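Local atomic coordinates of actin-related protein 8 (Homo sapiens, PDB entry 4FO0), a protein that binds ATP with low ATPase activity, cannot polymerize, and is a proposed core component of the chromatin-remodelling INO80 complex that works in transcription, replication and probably DNA repair. Residues 205-210 and 234-239; 245-250 and 263-268; 258-263 and 482-487; 503-508 and 540-545. One frame throughout, in Å; residues are numbered along the deposited sequence.

In the fold
The four contacts lie close together in the actin fold. Interactions 2, 3 and 4 all reach one mixed sheet: 2 pairs strands 247-253 and 258-264, 3 packs helix 480-489 on strand 258-264 and shares V263 with 2, and 4 adds one of the sheet's two edge strands, 540-542. Interaction 1 belongs to the other large sheet and to helix 235-243, which touches the first sheet at C261 and I250; the centre of interaction 1 is about 12 Å from that of interaction 2 and about 17 Å from that of interaction 4. Two contacts reach the nucleotide site: E235 of interaction 1 has its side chain about 4 Å from the magnesium ion, and G508 of interaction 4 touches ATP.

Interaction 1 (205-210 and 234-239); sequences IPDIYN and QESVCA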
loop_
_atom_site.group_PDB
_atom_site.type_symbol
_atom_site.label_atom_id
_atom_site.label_comp_id
_atom_site.label_asym_id
_atom_site.label_seq_id
_atom_site.Cartn_x
_atom_site.Cartn_y
_atom_site.Cartn_z
ATOM N N ILE A 205 1.277 -8.048 -10.629
ATOM C CA ILE A 205 1.122 -6.726 -11.203
ATOM C C ILE A 205 -0.226 -6.140 -10.814
ATOM O O ILE A 205 -1.139 -6.865 -10.426
ATOM C CB ILE A 205 1.241 -6.757 -12.732
ATOM C CG1 ILE A 205 0.051 -7.488 -13.355
ATOM C CG2 ILE A 205 2.515 -7.416 -13.143
ATOM C CD1 ILE A 205 0.041 -7.412 -14.848
ATOM N N PRO A 206 -0.357 -4.816 -10.926
ATOM C CA PRO A 206 -1.612 -4.157 -10.559
ATOM C C PRO A 206 -2.772 -4.704 -11.378
ATOM O O PRO A 206 -2.595 -5.186 -12.494
ATOM C CB PRO A 206 -1.373 -2.693 -10.936
ATOM C CG PRO A 206 0.139 -2.546 -11.042
ATOM C CD PRO A 206 0.631 -3.887 -11.506
ATOM N N ASP A 207 -3.961 -4.614 -10.806
ATOM C CA ASP A 207 -5.185 -5.014 -11.474
ATOM C C ASP A 207 -5.387 -4.257 -12.796
ATOM O O ASP A 207 -5.612 -4.867 -13.843
ATOM C CB ASP A 207 -6.347 -4.761 -10.519
ATOM C CG ASP A 207 -7.574 -5.531 -10.892
ATOM O OD1 ASP A 207 -7.424 -6.684 -11.351
ATOM O OD2 ASP A 207 -8.684 -4.977 -10.730
ATOM N N ILE A 208 -5.328 -2.927 -12.727
ATOM C CA ILE A 208 -5.203 -2.062 -13.903
ATOM C C ILE A 208 -3.709 -1.787 -14.097
ATOM O O ILE A 208 -3.084 -1.096 -13.290
ATOM C CB ILE A 208 -5.976 -0.732 -13.710
ATOM C CG1 ILE A 208 -7.473 -0.992 -13.574
ATOM C CG2 ILE A 208 -5.757 0.214 -14.861
ATOM C CD1 ILE A 208 -8.252 0.202 -13.070
ATOM N N TYR A 209 -3.131 -2.353 -15.152
ATOM C CA TYR A 209 -1.679 -2.311 -15.349
ATOM C C TYR A 209 -1.326 -1.527 -16.598
ATOM O O TYR A 209 -2.164 -1.274 -17.441
ATOM C CB TYR A 209 -1.098 -3.736 -15.473
ATOM C CG TYR A 209 -1.849 -4.568 -16.480
ATOM C CD1 TYR A 209 -2.910 -5.376 -16.089
ATOM C CD2 TYR A 209 -1.541 -4.497 -17.830
ATOM C CE1 TYR A 209 -3.626 -6.114 -17.018
ATOM C CE2 TYR A 209 -2.257 -5.233 -18.767
ATOM C CZ TYR A 209 -3.293 -6.037 -18.353
ATOM O OH TYR A 209 -3.996 -6.759 -19.278
ATOM N N ASN A 210 -0.066 -1.152 -16.715
ATOM C CA ASN A 210 0.391 -0.469 -17.897
ATOM C C ASN A 210 1.175 -1.449 -18.771
ATOM O O ASN A 210 2.241 -1.926 -18.371
ATOM C CB ASN A 210 1.248 0.714 -17.468
ATOM C CG ASN A 210 1.880 1.433 -18.636
ATOM O OD1 ASN A 210 2.366 0.808 -19.586
ATOM N ND2 ASN A 210 1.891 2.764 -18.569
ATOM N N GLN A 234 -2.164 -10.714 -12.018
ATOM C CA GLN A 234 -2.676 -9.549 -11.322
ATOM C C GLN A 234 -2.733 -9.785 -9.831
ATOM O O GLN A 234 -3.070 -10.877 -9.382
ATOM C CB GLN A 234 -4.053 -9.205 -11.832
ATOM C CG GLN A 234 -4.063 -8.985 -13.305
ATOM C CD GLN A 234 -5.452 -9.000 -13.841
ATOM O OE1 GLN A 234 -6.038 -7.950 -14.104
ATOM N NE2 GLN A 234 -6.015 -10.194 -13.986
ATOM N N GLU A 235 -2.413 -8.748 -9.067
ATOM C CA GLU A 235 -2.339 -8.880 -7.629
ATOM C C GLU A 235 -3.743 -9.163 -7.065
ATOM O O GLU A 235 -3.890 -9.799 -6.023
ATOM C CB GLU A 235 -1.667 -7.642 -6.996
ATOM C CG GLU A 235 -2.493 -6.347 -7.061
ATOM C CD GLU A 235 -1.660 -5.048 -6.974
ATOM O OE1 GLU A 235 -2.130 -4.011 -7.502
ATOM O OE2 GLU A 235 -0.559 -5.042 -6.377
ATOM N N SER A 236 -4.775 -8.717 -7.769
ATOM C CA SER A 236 -6.148 -8.935 -7.315
ATOM C C SER A 236 -6.549 -10.417 -7.372
ATOM O O SER A 236 -7.151 -10.946 -6.440
ATOM C CB SER A 236 -7.117 -8.103 -8.147
ATOM O OG SER A 236 -6.822 -8.256 -9.525
ATOM N N VAL A 237 -6.225 -11.087 -8.473
ATOM C CA VAL A 237 -6.544 -12.493 -8.589
ATOM C C VAL A 237 -5.730 -13.280 -7.570
ATOM O O VAL A 237 -6.250 -14.188 -6.908
ATOM C CB VAL A 237 -6.262 -13.023 -9.993
ATOM C CG1 VAL A 237 -6.505 -14.513 -10.036
ATOM C CG2 VAL A 237 -7.112 -12.301 -11.005
ATOM N N CYS A 238 -4.455 -12.923 -7.441
ATOM C CA CYS A 238 -3.589 -13.571 -6.465
ATOM C C CYS A 238 -4.156 -13.462 -5.055
ATOM O O CYS A 238 -4.146 -14.428 -4.294
ATOM C CB CYS A 238 -2.178 -13.010 -6.538
ATOM S SG CYS A 238 -1.308 -13.516 -8.053
ATOM N N ALA A 239 -4.666 -12.287 -4.717
ATOM C CA ALA A 239 -5.297 -12.104 -3.426
ATOM C C ALA A 239 -6.388 -13.148 -3.191
ATOM O O ALA A 239 -6.494 -13.684 -2.090
ATOM C CB ALA A 239 -5.870 -10.703 -3.308
#
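D207 turns CG anti to its backbone N (chi1 -161°), while S236 holds OG between its own backbone N and carbonyl carbon (chi1 47°), and the two polar ends meet as S236 OG donates to D207 OD1. The modelled separation of 2.5 Å between S236 OG and D207 OD1 is very short, and at this resolution the exact value carries little weight. The bond uses one branch of the carboxylate, since D207 OD2 stays 4.0 Å from S236 OG and lies against C261 of strand 258-264. D207 OD1 is also hydrogen-bonded to S268 OG. An alanine in place of D207 would probably leave the hydroxyls of S236 and S268 without their common acceptor and S236 OG freer to turn. The pair lies at the ends of two parallel strands, 200-205 and 229-234, neighbours in the larger sheet and joined through helix 211-225 in a beta-alpha-beta crossover. At the point where the second strand gives way to helix 235-243, Q234 takes the N-cap position, and E235 N donates to I205 O at 2.6 Å. Q234 CA adds a CA-H...O contact to the same I205 O at 3.2 Å, so that one carbonyl receives both the helix start and the residue before it. E235 then sends an extended side chain past the proline: E235 OE1 lies 3.1 Å from P206 CA and 3.8 Å from P206 CB. The other carboxylate oxygen, OE2, is hydrogen-bonded to H21 NE2, and the side chain of E235 comes within about 4 Å of the bound magnesium ion and about 6 Å of ATP.

Interaction 2 (245-250 and 263-268); sequences LSSTCI and VEDGVS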
loop_
_atom_site.group_PDB
_atom_site.type_symbol
_atom_site.label_atom_id
_atom_site.label_comp_id
_atom_site.label_asym_id
_atom_site.label_seq_id
_atom_site.Cartn_x
_atom_site.Cartn_y
_atom_site.Cartn_z
ATOM N N LEU A 245 -10.906 -17.495 -1.497
ATOM C CA LEU A 245 -12.207 -17.059 -1.998
ATOM C C LEU A 245 -12.232 -17.034 -3.519
ATOM O O LEU A 245 -11.745 -16.085 -4.135
ATOM C CB LEU A 245 -12.547 -15.669 -1.466
ATOM C CG LEU A 245 -12.999 -15.589 -0.007
ATOM C CD1 LEU A 245 -12.616 -16.844 0.758
ATOM C CD2 LEU A 245 -12.398 -14.351 0.657
ATOM N N SER A 246 -12.805 -18.065 -4.127
ATOM C CA SER A 246 -12.829 -18.143 -5.587
ATOM C C SER A 246 -13.559 -16.952 -6.217
ATOM O O SER A 246 -13.109 -16.409 -7.227
ATOM C CB SER A 246 -13.443 -19.469 -6.062
ATOM O OG SER A 246 -14.856 -19.479 -5.902
ATOM N N SER A 247 -14.690 -16.565 -5.629
ATOM C CA SER A 247 -15.447 -15.409 -6.099
ATOM C C SER A 247 -15.597 -14.386 -4.988
ATOM O O SER A 247 -15.987 -14.722 -3.872
ATOM C CB SER A 247 -16.828 -15.817 -6.622
ATOM O OG SER A 247 -16.745 -16.291 -7.953
ATOM N N THR A 248 -15.305 -13.130 -5.292
ATOM C CA THR A 248 -15.317 -12.117 -4.251
ATOM C C THR A 248 -14.992 -10.757 -4.828
ATOM O O THR A 248 -14.307 -10.645 -5.846
ATOM C CB THR A 248 -14.278 -12.470 -3.141
ATOM O OG1 THR A 248 -14.320 -11.504 -2.091
ATOM C CG2 THR A 248 -12.867 -12.520 -3.706
ATOM N N CYS A 249 -15.510 -9.720 -4.188
ATOM C CA CYS A 249 -15.037 -8.375 -4.460
ATOM C C CYS A 249 -13.744 -8.152 -3.653
ATOM O O CYS A 249 -13.711 -8.389 -2.438
ATOM C CB CYS A 249 -16.112 -7.359 -4.086
ATOM S SG CYS A 249 -15.652 -5.635 -4.373
ATOM N N ILE A 250 -12.676 -7.735 -4.333
ATOM C CA ILE A 250 -11.386 -7.505 -3.683
ATOM C C ILE A 250 -11.079 -6.031 -3.583
ATOM O O ILE A 250 -11.216 -5.290 -4.560
ATOM C CB ILE A 250 -10.217 -8.074 -4.483
ATOM C CG1 ILE A 250 -10.588 -9.419 -5.060
ATOM C CG2 ILE A 250 -8.948 -8.139 -3.604
ATOM C CD1 ILE A 250 -11.091 -10.370 -4.004
ATOM N N VAL A 263 -13.791 -10.381 -8.698
ATOM C CA VAL A 263 -13.052 -11.513 -9.226
ATOM C C VAL A 263 -13.903 -12.751 -9.103
ATOM O O VAL A 263 -14.495 -13.014 -8.052
ATOM C CB VAL A 263 -11.704 -11.694 -8.497
ATOM C CG1 VAL A 263 -11.097 -13.056 -8.790
ATOM C CG2 VAL A 263 -10.750 -10.586 -8.889
ATOM N N GLU A 264 -13.979 -13.493 -10.201
ATOM C CA GLU A 264 -14.786 -14.703 -10.280
ATOM C C GLU A 264 -13.950 -15.810 -10.901
ATOM O O GLU A 264 -13.722 -15.826 -12.113
ATOM C CB GLU A 264 -16.023 -14.441 -11.132
ATOM C CG GLU A 264 -17.243 -15.241 -10.729
ATOM C CD GLU A 264 -18.505 -14.729 -11.395
ATOM O OE1 GLU A 264 -18.394 -13.835 -12.259
ATOM O OE2 GLU A 264 -19.609 -15.211 -11.056
ATOM N N ASP A 265 -13.467 -16.713 -10.054
ATOM C CA ASP A 265 -12.671 -17.864 -10.492
ATOM C C ASP A 265 -11.448 -17.475 -11.314
ATOM O O ASP A 265 -11.313 -17.894 -12.467
ATOM C CB ASP A 265 -13.528 -18.842 -11.301
ATOM C CG ASP A 265 -14.884 -19.090 -10.670
ATOM O OD1 ASP A 265 -14.938 -19.360 -9.444
ATOM O OD2 ASP A 265 -15.895 -18.998 -11.403
ATOM N N GLY A 266 -10.555 -16.685 -10.722
ATOM C CA GLY A 266 -9.303 -16.332 -11.372
ATOM C C GLY A 266 -9.461 -15.251 -12.431
ATOM O O GLY A 266 -8.532 -14.957 -13.191
ATOM N N VAL A 267 -10.636 -14.640 -12.488
ATOM C CA VAL A 267 -10.842 -13.597 -13.478
ATOM C C VAL A 267 -11.308 -12.284 -12.867
ATOM O O VAL A 267 -12.362 -12.209 -12.230
ATOM C CB VAL A 267 -11.850 -14.037 -14.538
ATOM C CG1 VAL A 267 -11.935 -13.001 -15.634
ATOM C CG2 VAL A 267 -11.443 -15.373 -15.096
ATOM N N SER A 268 -10.503 -11.246 -13.060
ATOM C CA SER A 268 -10.904 -9.902 -12.690
ATOM C C SER A 268 -11.752 -9.328 -13.814
ATOM O O SER A 268 -11.300 -9.221 -14.956
ATOM C CB SER A 268 -9.677 -9.026 -12.456
ATOM O OG SER A 268 -10.070 -7.682 -12.251
HETATM O O HOH W 1 -10.441 -16.465 -7.712
#
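T248 and V263 form a hydrogen-bonded antiparallel pair in the beta hairpin of strands 247-253 and 258-264. T248 N donates to V263 O at 2.9 Å with an N-H...O angle of 161°, and V263 N returns the bond to T248 O, also at 2.9 Å. S247 and E264 follow as a non-hydrogen-bonded pair, where S247 CA makes a CA-H...O contact with V263 O. S247 OG is turned anti to the carbonyl carbon (chi1 -82°) and lies beside the CG of E264. Beyond CG the glutamate runs on extended to a salt bridge between OE2 and K499 NZ, with OE1 bonded to H269 NE2. The hairpin pairing gives way here to a tight turn: D265 and G266 both have positive phi, as in a type I' turn, and E264 N bonds V267 O at 2.9 Å. S246 O receives two bonds, from D265 N at 2.9 Å, well above the carbonyl plane, and from a water that donates to S246 O at 2.7 Å. That water accepts from G266 N at 3.0 Å, tying the turn to the approach of strand 247-253. On the face carrying T248 and V263, I250 CG1 reaches V263 CG2 at 4.0 Å, the two side chains crossing at a slant, and T240 of helix 235-243 packs on all three residues.

Interaction 3 (258-263 and 482-487); sequences TSVCCV and KAILHS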
loop_
_atom_site.group_PDB
_atom_site.type_symbol
_atom_site.label_atom_id
_atom_site.label_comp_id
_atom_site.label_asym_id
_atom_site.label_seq_id
_atom_site.Cartn_x
_atom_site.Cartn_y
_atom_site.Cartn_z
ATOM N N THR A 258 -5.541 2.540 -4.007
ATOM C CA THR A 258 -6.591 1.619 -3.590
ATOM C C THR A 258 -7.247 0.979 -4.801
ATOM O O THR A 258 -7.752 1.688 -5.661
ATOM C CB THR A 258 -7.671 2.346 -2.828
ATOM O OG1 THR A 258 -7.118 2.861 -1.617
ATOM C CG2 THR A 258 -8.824 1.395 -2.515
ATOM N N SER A 259 -7.228 -0.354 -4.866
ATOM C CA SER A 259 -7.851 -1.078 -5.966
ATOM C C SER A 259 -9.159 -1.672 -5.517
ATOM O O SER A 259 -9.263 -2.189 -4.404
ATOM C CB SER A 259 -6.967 -2.223 -6.450
ATOM O OG SER A 259 -5.782 -1.759 -7.069
ATOM N N VAL A 260 -10.154 -1.591 -6.391
ATOM C CA VAL A 260 -11.391 -2.334 -6.236
ATOM C C VAL A 260 -11.651 -3.139 -7.508
ATOM O O VAL A 260 -11.369 -2.676 -8.620
ATOM C CB VAL A 260 -12.581 -1.406 -5.993
ATOM C CG1 VAL A 260 -13.782 -2.204 -5.503
ATOM C CG2 VAL A 260 -12.215 -0.368 -4.969
ATOM N N CYS A 261 -12.169 -4.351 -7.350
ATOM C CA CYS A 261 -12.610 -5.107 -8.510
ATOM C C CYS A 261 -13.336 -6.372 -8.098
ATOM O O CYS A 261 -13.266 -6.803 -6.945
ATOM C CB CYS A 261 -11.443 -5.425 -9.442
ATOM S SG CYS A 261 -10.421 -6.848 -8.959
ATOM N N CYS A 262 -14.059 -6.954 -9.041
ATOM C CA CYS A 262 -14.763 -8.195 -8.770
ATOM C C CYS A 262 -14.081 -9.342 -9.467
ATOM O O CYS A 262 -13.805 -9.280 -10.669
ATOM C CB CYS A 262 -16.217 -8.084 -9.195
ATOM S SG CYS A 262 -17.114 -6.940 -8.153
ATOM N N VAL A 263 -13.791 -10.381 -8.698
ATOM C CA VAL A 263 -13.052 -11.513 -9.226
ATOM C C VAL A 263 -13.903 -12.751 -9.103
ATOM O O VAL A 263 -14.495 -13.014 -8.052
ATOM C CB VAL A 263 -11.704 -11.694 -8.497
ATOM C CG1 VAL A 263 -11.097 -13.056 -8.790
ATOM C CG2 VAL A 263 -10.750 -10.586 -8.889
ATOM N N LYS A 482 -18.438 3.711 -1.726
ATOM C CA LYS A 482 -19.042 4.032 -3.011
ATOM C C LYS A 482 -18.360 3.287 -4.164
ATOM O O LYS A 482 -19.028 2.804 -5.082
ATOM C CB LYS A 482 -18.970 5.539 -3.263
ATOM C CG LYS A 482 -19.747 6.355 -2.269
ATOM C CD LYS A 482 -19.676 7.852 -2.557
ATOM C CE LYS A 482 -20.283 8.670 -1.409
ATOM N NZ LYS A 482 -19.541 8.475 -0.107
ATOM N N ALA A 483 -17.032 3.211 -4.114
ATOM C CA ALA A 483 -16.261 2.503 -5.124
ATOM C C ALA A 483 -16.580 1.014 -5.118
ATOM O O ALA A 483 -16.768 0.400 -6.168
ATOM C CB ALA A 483 -14.799 2.699 -4.884
ATOM N N ILE A 484 -16.626 0.424 -3.934
ATOM C CA ILE A 484 -16.976 -0.980 -3.837
ATOM C C ILE A 484 -18.332 -1.226 -4.470
ATOM O O ILE A 484 -18.483 -2.127 -5.285
ATOM C CB ILE A 484 -17.003 -1.450 -2.391
ATOM C CG1 ILE A 484 -15.573 -1.486 -1.851
ATOM C CG2 ILE A 484 -17.703 -2.831 -2.279
ATOM C CD1 ILE A 484 -15.500 -1.665 -0.368
ATOM N N LEU A 485 -19.314 -0.417 -4.084
ATOM C CA LEU A 485 -20.668 -0.536 -4.603
ATOM C C LEU A 485 -20.681 -0.351 -6.117
ATOM O O LEU A 485 -21.155 -1.204 -6.864
ATOM C CB LEU A 485 -21.574 0.491 -3.930
ATOM C CG LEU A 485 -21.872 0.176 -2.463
ATOM C CD1 LEU A 485 -22.802 1.203 -1.855
ATOM C CD2 LEU A 485 -22.439 -1.219 -2.312
ATOM N N HIS A 486 -20.139 0.768 -6.565
ATOM C CA HIS A 486 -20.072 1.054 -7.985
ATOM C C HIS A 486 -19.460 -0.092 -8.786
ATOM O O HIS A 486 -19.952 -0.453 -9.847
ATOM C CB HIS A 486 -19.274 2.326 -8.222
ATOM C CG HIS A 486 -19.091 2.646 -9.667
ATOM N ND1 HIS A 486 -18.089 2.085 -10.428
ATOM C CD2 HIS A 486 -19.792 3.453 -10.497
ATOM C CE1 HIS A 486 -18.170 2.545 -11.664
ATOM N NE2 HIS A 486 -19.194 3.377 -11.732
ATOM N N SER A 487 -18.378 -0.652 -8.271
ATOM C CA SER A 487 -17.689 -1.757 -8.918
ATOM C C SER A 487 -18.608 -2.976 -9.071
ATOM O O SER A 487 -18.723 -3.552 -10.146
ATOM C CB SER A 487 -16.445 -2.115 -8.091
ATOM O OG SER A 487 -15.881 -3.362 -8.465
#
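Apolar packing between V260 and the helix residues A483, I484 and S487 carries most of this contact. V260 CG1 is anti to the backbone N (chi1 -166°) and beds against the helix near its backbone, 3.7 Å from S487 CB and 3.8 Å from I484 CA. The side chain of I484 is met by the same methyl, with V260 CG1 4.1 Å from I484 CG1. The second branch goes to a different residue: V260 CG2 lies 4.0 Å from A483 CB. V260 thus sits against A483 and I484 and against S487, which is one helical turn after A483.

The polar part is slight, and the two segments share no hydrogen bond. S487 holds OG anti to its backbone N (chi1 167°) and sets it over the strand backbone, 3.7 Å from C261 CA, and 3.8 Å from C262 SG. Its hydroxyl is bonded elsewhere, to the carbonyl O of T272, whose own OG1 is bonded by C262 N.

The axes of strand segment 258-263 and helix segment 482-487 run roughly the same way, 28° apart and 7.9 Å at closest approach. Helix 480-489 packs on one face of the sheet and touches three of its strands: besides strand 258-264, A483 touches L276 and S487 touches L274 in strand 274-276, while I484 rests on V251 of strand 247-253. V260 packs on C249 beside it. C261 points away from this helix and meets S236 of helix 235-243, so strand 258-264 is sandwiched between the two helices.

Interaction 4 (503-508 and 540-545); sequences SILVVG and DVITRP
I504 and V541 sit side by side on parallel strands whose segment axes, 503-507 and 540-542, lie 4.7 Å apart at closest and are inclined by 20°. Three backbone bonds knit the strands. I504 N donates to D540 O at 2.9 Å, nearly straight at 173°. The other two, I542 N to I504 O and V506 N to I542 O, are similar. I504 and V506 thus make the pairing, I504 with both its N-H and its carbonyl, while L505 turns its backbone groups to strand 247-253.

Side chains meet on both faces. On the one with L505 and I542, leucine CG is anti to the backbone N (chi1 175°), and the CD1 branch reaches over to the isoleucine, 3.6 Å from I542 CG2. L505 CD1 also touches the ring of P545, 4.1 Å from its CG, closing the packing beyond the end of strand 540-542. On the other face V506 CG2 lies 4.3 Å from V541 CG1, and I504 CB packs on V541 CG2. Next along, V506 CB meets T543 CG2 at 4.0 Å, while T543 OG1 bonds Q517 OE1.

The chain passes from one strand to the other through helices 516-527 and 530-535, a crossover between parallel strands; the first of them covers I504, V506 and V541. S243 of helix 235-243 packs on L505 and P545, on the face that carries L505 and I542. Strand 503-507 bonds strand 247-253 along its far edge and leads directly to G508, which touches ATP.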
loop_
_atom_site.group_PDB
_atom_site.type_symbol
_atom_site.label_atom_id
_atom_site.label_comp_id
_atom_site.label_asym_id
_atom_site.label_seq_id
_atom_site.Cartn_x
_atom_site.Cartn_y
_atom_site.Cartn_z
ATOM N N SER A 503 -19.660 -11.197 -0.415
ATOM C CA SER A 503 -18.257 -11.403 -0.073
ATOM C C SER A 503 -17.352 -10.261 -0.519
ATOM O O SER A 503 -17.017 -10.139 -1.700
ATOM C CB SER A 503 -17.763 -12.715 -0.687
ATOM O OG SER A 503 -16.392 -12.926 -0.405
ATOM N N ILE A 504 -16.946 -9.436 0.436
ATOM C CA ILE A 504 -15.979 -8.371 0.163
ATOM C C ILE A 504 -14.675 -8.590 0.934
ATOM O O ILE A 504 -14.629 -8.520 2.168
ATOM C CB ILE A 504 -16.559 -6.997 0.485
ATOM C CG1 ILE A 504 -17.830 -6.778 -0.339
ATOM C CG2 ILE A 504 -15.547 -5.922 0.186
ATOM C CD1 ILE A 504 -18.919 -6.012 0.398
ATOM N N LEU A 505 -13.617 -8.884 0.195
ATOM C CA LEU A 505 -12.322 -9.148 0.801
ATOM C C LEU A 505 -11.488 -7.876 0.837
ATOM O O LEU A 505 -11.359 -7.172 -0.172
ATOM C CB LEU A 505 -11.597 -10.211 0.003
ATOM C CG LEU A 505 -10.176 -10.521 0.435
ATOM C CD1 LEU A 505 -10.178 -10.984 1.882
ATOM C CD2 LEU A 505 -9.562 -11.555 -0.511
ATOM N N VAL A 506 -10.940 -7.566 2.002
ATOM C CA VAL A 506 -10.098 -6.382 2.116
ATOM C C VAL A 506 -8.648 -6.707 2.447
ATOM O O VAL A 506 -8.324 -7.315 3.473
ATOM C CB VAL A 506 -10.652 -5.358 3.099
ATOM C CG1 VAL A 506 -9.690 -4.183 3.200
ATOM C CG2 VAL A 506 -12.007 -4.894 2.625
ATOM N N VAL A 507 -7.778 -6.249 1.569
ATOM C CA VAL A 507 -6.398 -6.664 1.573
ATOM C C VAL A 507 -5.410 -5.462 1.608
ATOM O O VAL A 507 -5.802 -4.303 1.406
ATOM C CB VAL A 507 -6.213 -7.597 0.377
ATOM C CG1 VAL A 507 -5.231 -7.042 -0.613
ATOM C CG2 VAL A 507 -5.877 -8.995 0.847
ATOM N N GLY A 508 -4.141 -5.734 1.912
ATOM C CA GLY A 508 -3.151 -4.680 2.043
ATOM C C GLY A 508 -3.163 -3.988 3.401
ATOM O O GLY A 508 -3.995 -4.276 4.245
ATOM N N ASP A 540 -20.777 -10.125 3.850
ATOM C CA ASP A 540 -19.623 -10.540 4.636
ATOM C C ASP A 540 -18.348 -9.800 4.225
ATOM O O ASP A 540 -17.877 -9.928 3.096
ATOM C CB ASP A 540 -19.423 -12.052 4.539
ATOM C CG ASP A 540 -18.651 -12.606 5.718
ATOM O OD1 ASP A 540 -18.745 -12.006 6.814
ATOM O OD2 ASP A 540 -17.953 -13.636 5.550
ATOM N N VAL A 541 -17.806 -9.011 5.146
ATOM C CA VAL A 541 -16.524 -8.369 4.917
ATOM C C VAL A 541 -15.413 -9.164 5.593
ATOM O O VAL A 541 -15.459 -9.412 6.794
ATOM C CB VAL A 541 -16.513 -6.912 5.404
ATOM C CG1 VAL A 541 -15.135 -6.326 5.248
ATOM C CG2 VAL A 541 -17.505 -6.094 4.602
ATOM N N ILE A 542 -14.428 -9.578 4.805
ATOM C CA ILE A 542 -13.317 -10.375 5.317
ATOM C C ILE A 542 -12.058 -9.530 5.334
ATOM O O ILE A 542 -11.685 -8.961 4.304
ATOM C CB ILE A 542 -13.062 -11.632 4.437
ATOM C CG1 ILE A 542 -14.265 -12.571 4.474
ATOM C CG2 ILE A 542 -11.794 -12.344 4.842
ATOM C CD1 ILE A 542 -15.343 -12.149 3.483
ATOM N N THR A 543 -11.395 -9.452 6.490
ATOM C CA THR A 543 -10.179 -8.644 6.601
ATOM C C THR A 543 -8.946 -9.429 7.000
ATOM O O THR A 543 -7.840 -9.104 6.570
ATOM C CB THR A 543 -10.349 -7.468 7.560
ATOM O OG1 THR A 543 -10.877 -7.942 8.807
ATOM C CG2 THR A 543 -11.290 -6.439 6.942
ATOM N N ARG A 544 -9.131 -10.442 7.835
ATOM C CA ARG A 544 -8.029 -11.312 8.230
ATOM C C ARG A 544 -8.389 -12.757 7.927
ATOM O O ARG A 544 -8.553 -13.569 8.833
ATOM C CB ARG A 544 -7.718 -11.163 9.721
ATOM C CG ARG A 544 -7.172 -9.806 10.131
ATOM C CD ARG A 544 -6.544 -9.881 11.514
ATOM N NE ARG A 544 -5.444 -10.836 11.540
ATOM C CZ ARG A 544 -4.167 -10.509 11.376
ATOM N NH1 ARG A 544 -3.813 -9.243 11.191
ATOM N NH2 ARG A 544 -3.242 -11.451 11.410
ATOM N N PRO A 545 -8.468 -13.094 6.649
ATOM C CA PRO A 545 -8.835 -14.456 6.267
ATOM C C PRO A 545 -7.776 -15.429 6.743
ATOM O O PRO A 545 -6.590 -15.182 6.565
ATOM C CB PRO A 545 -8.845 -14.398 4.743
ATOM C CG PRO A 545 -7.913 -13.288 4.406
ATOM C CD PRO A 545 -8.096 -12.273 5.489
#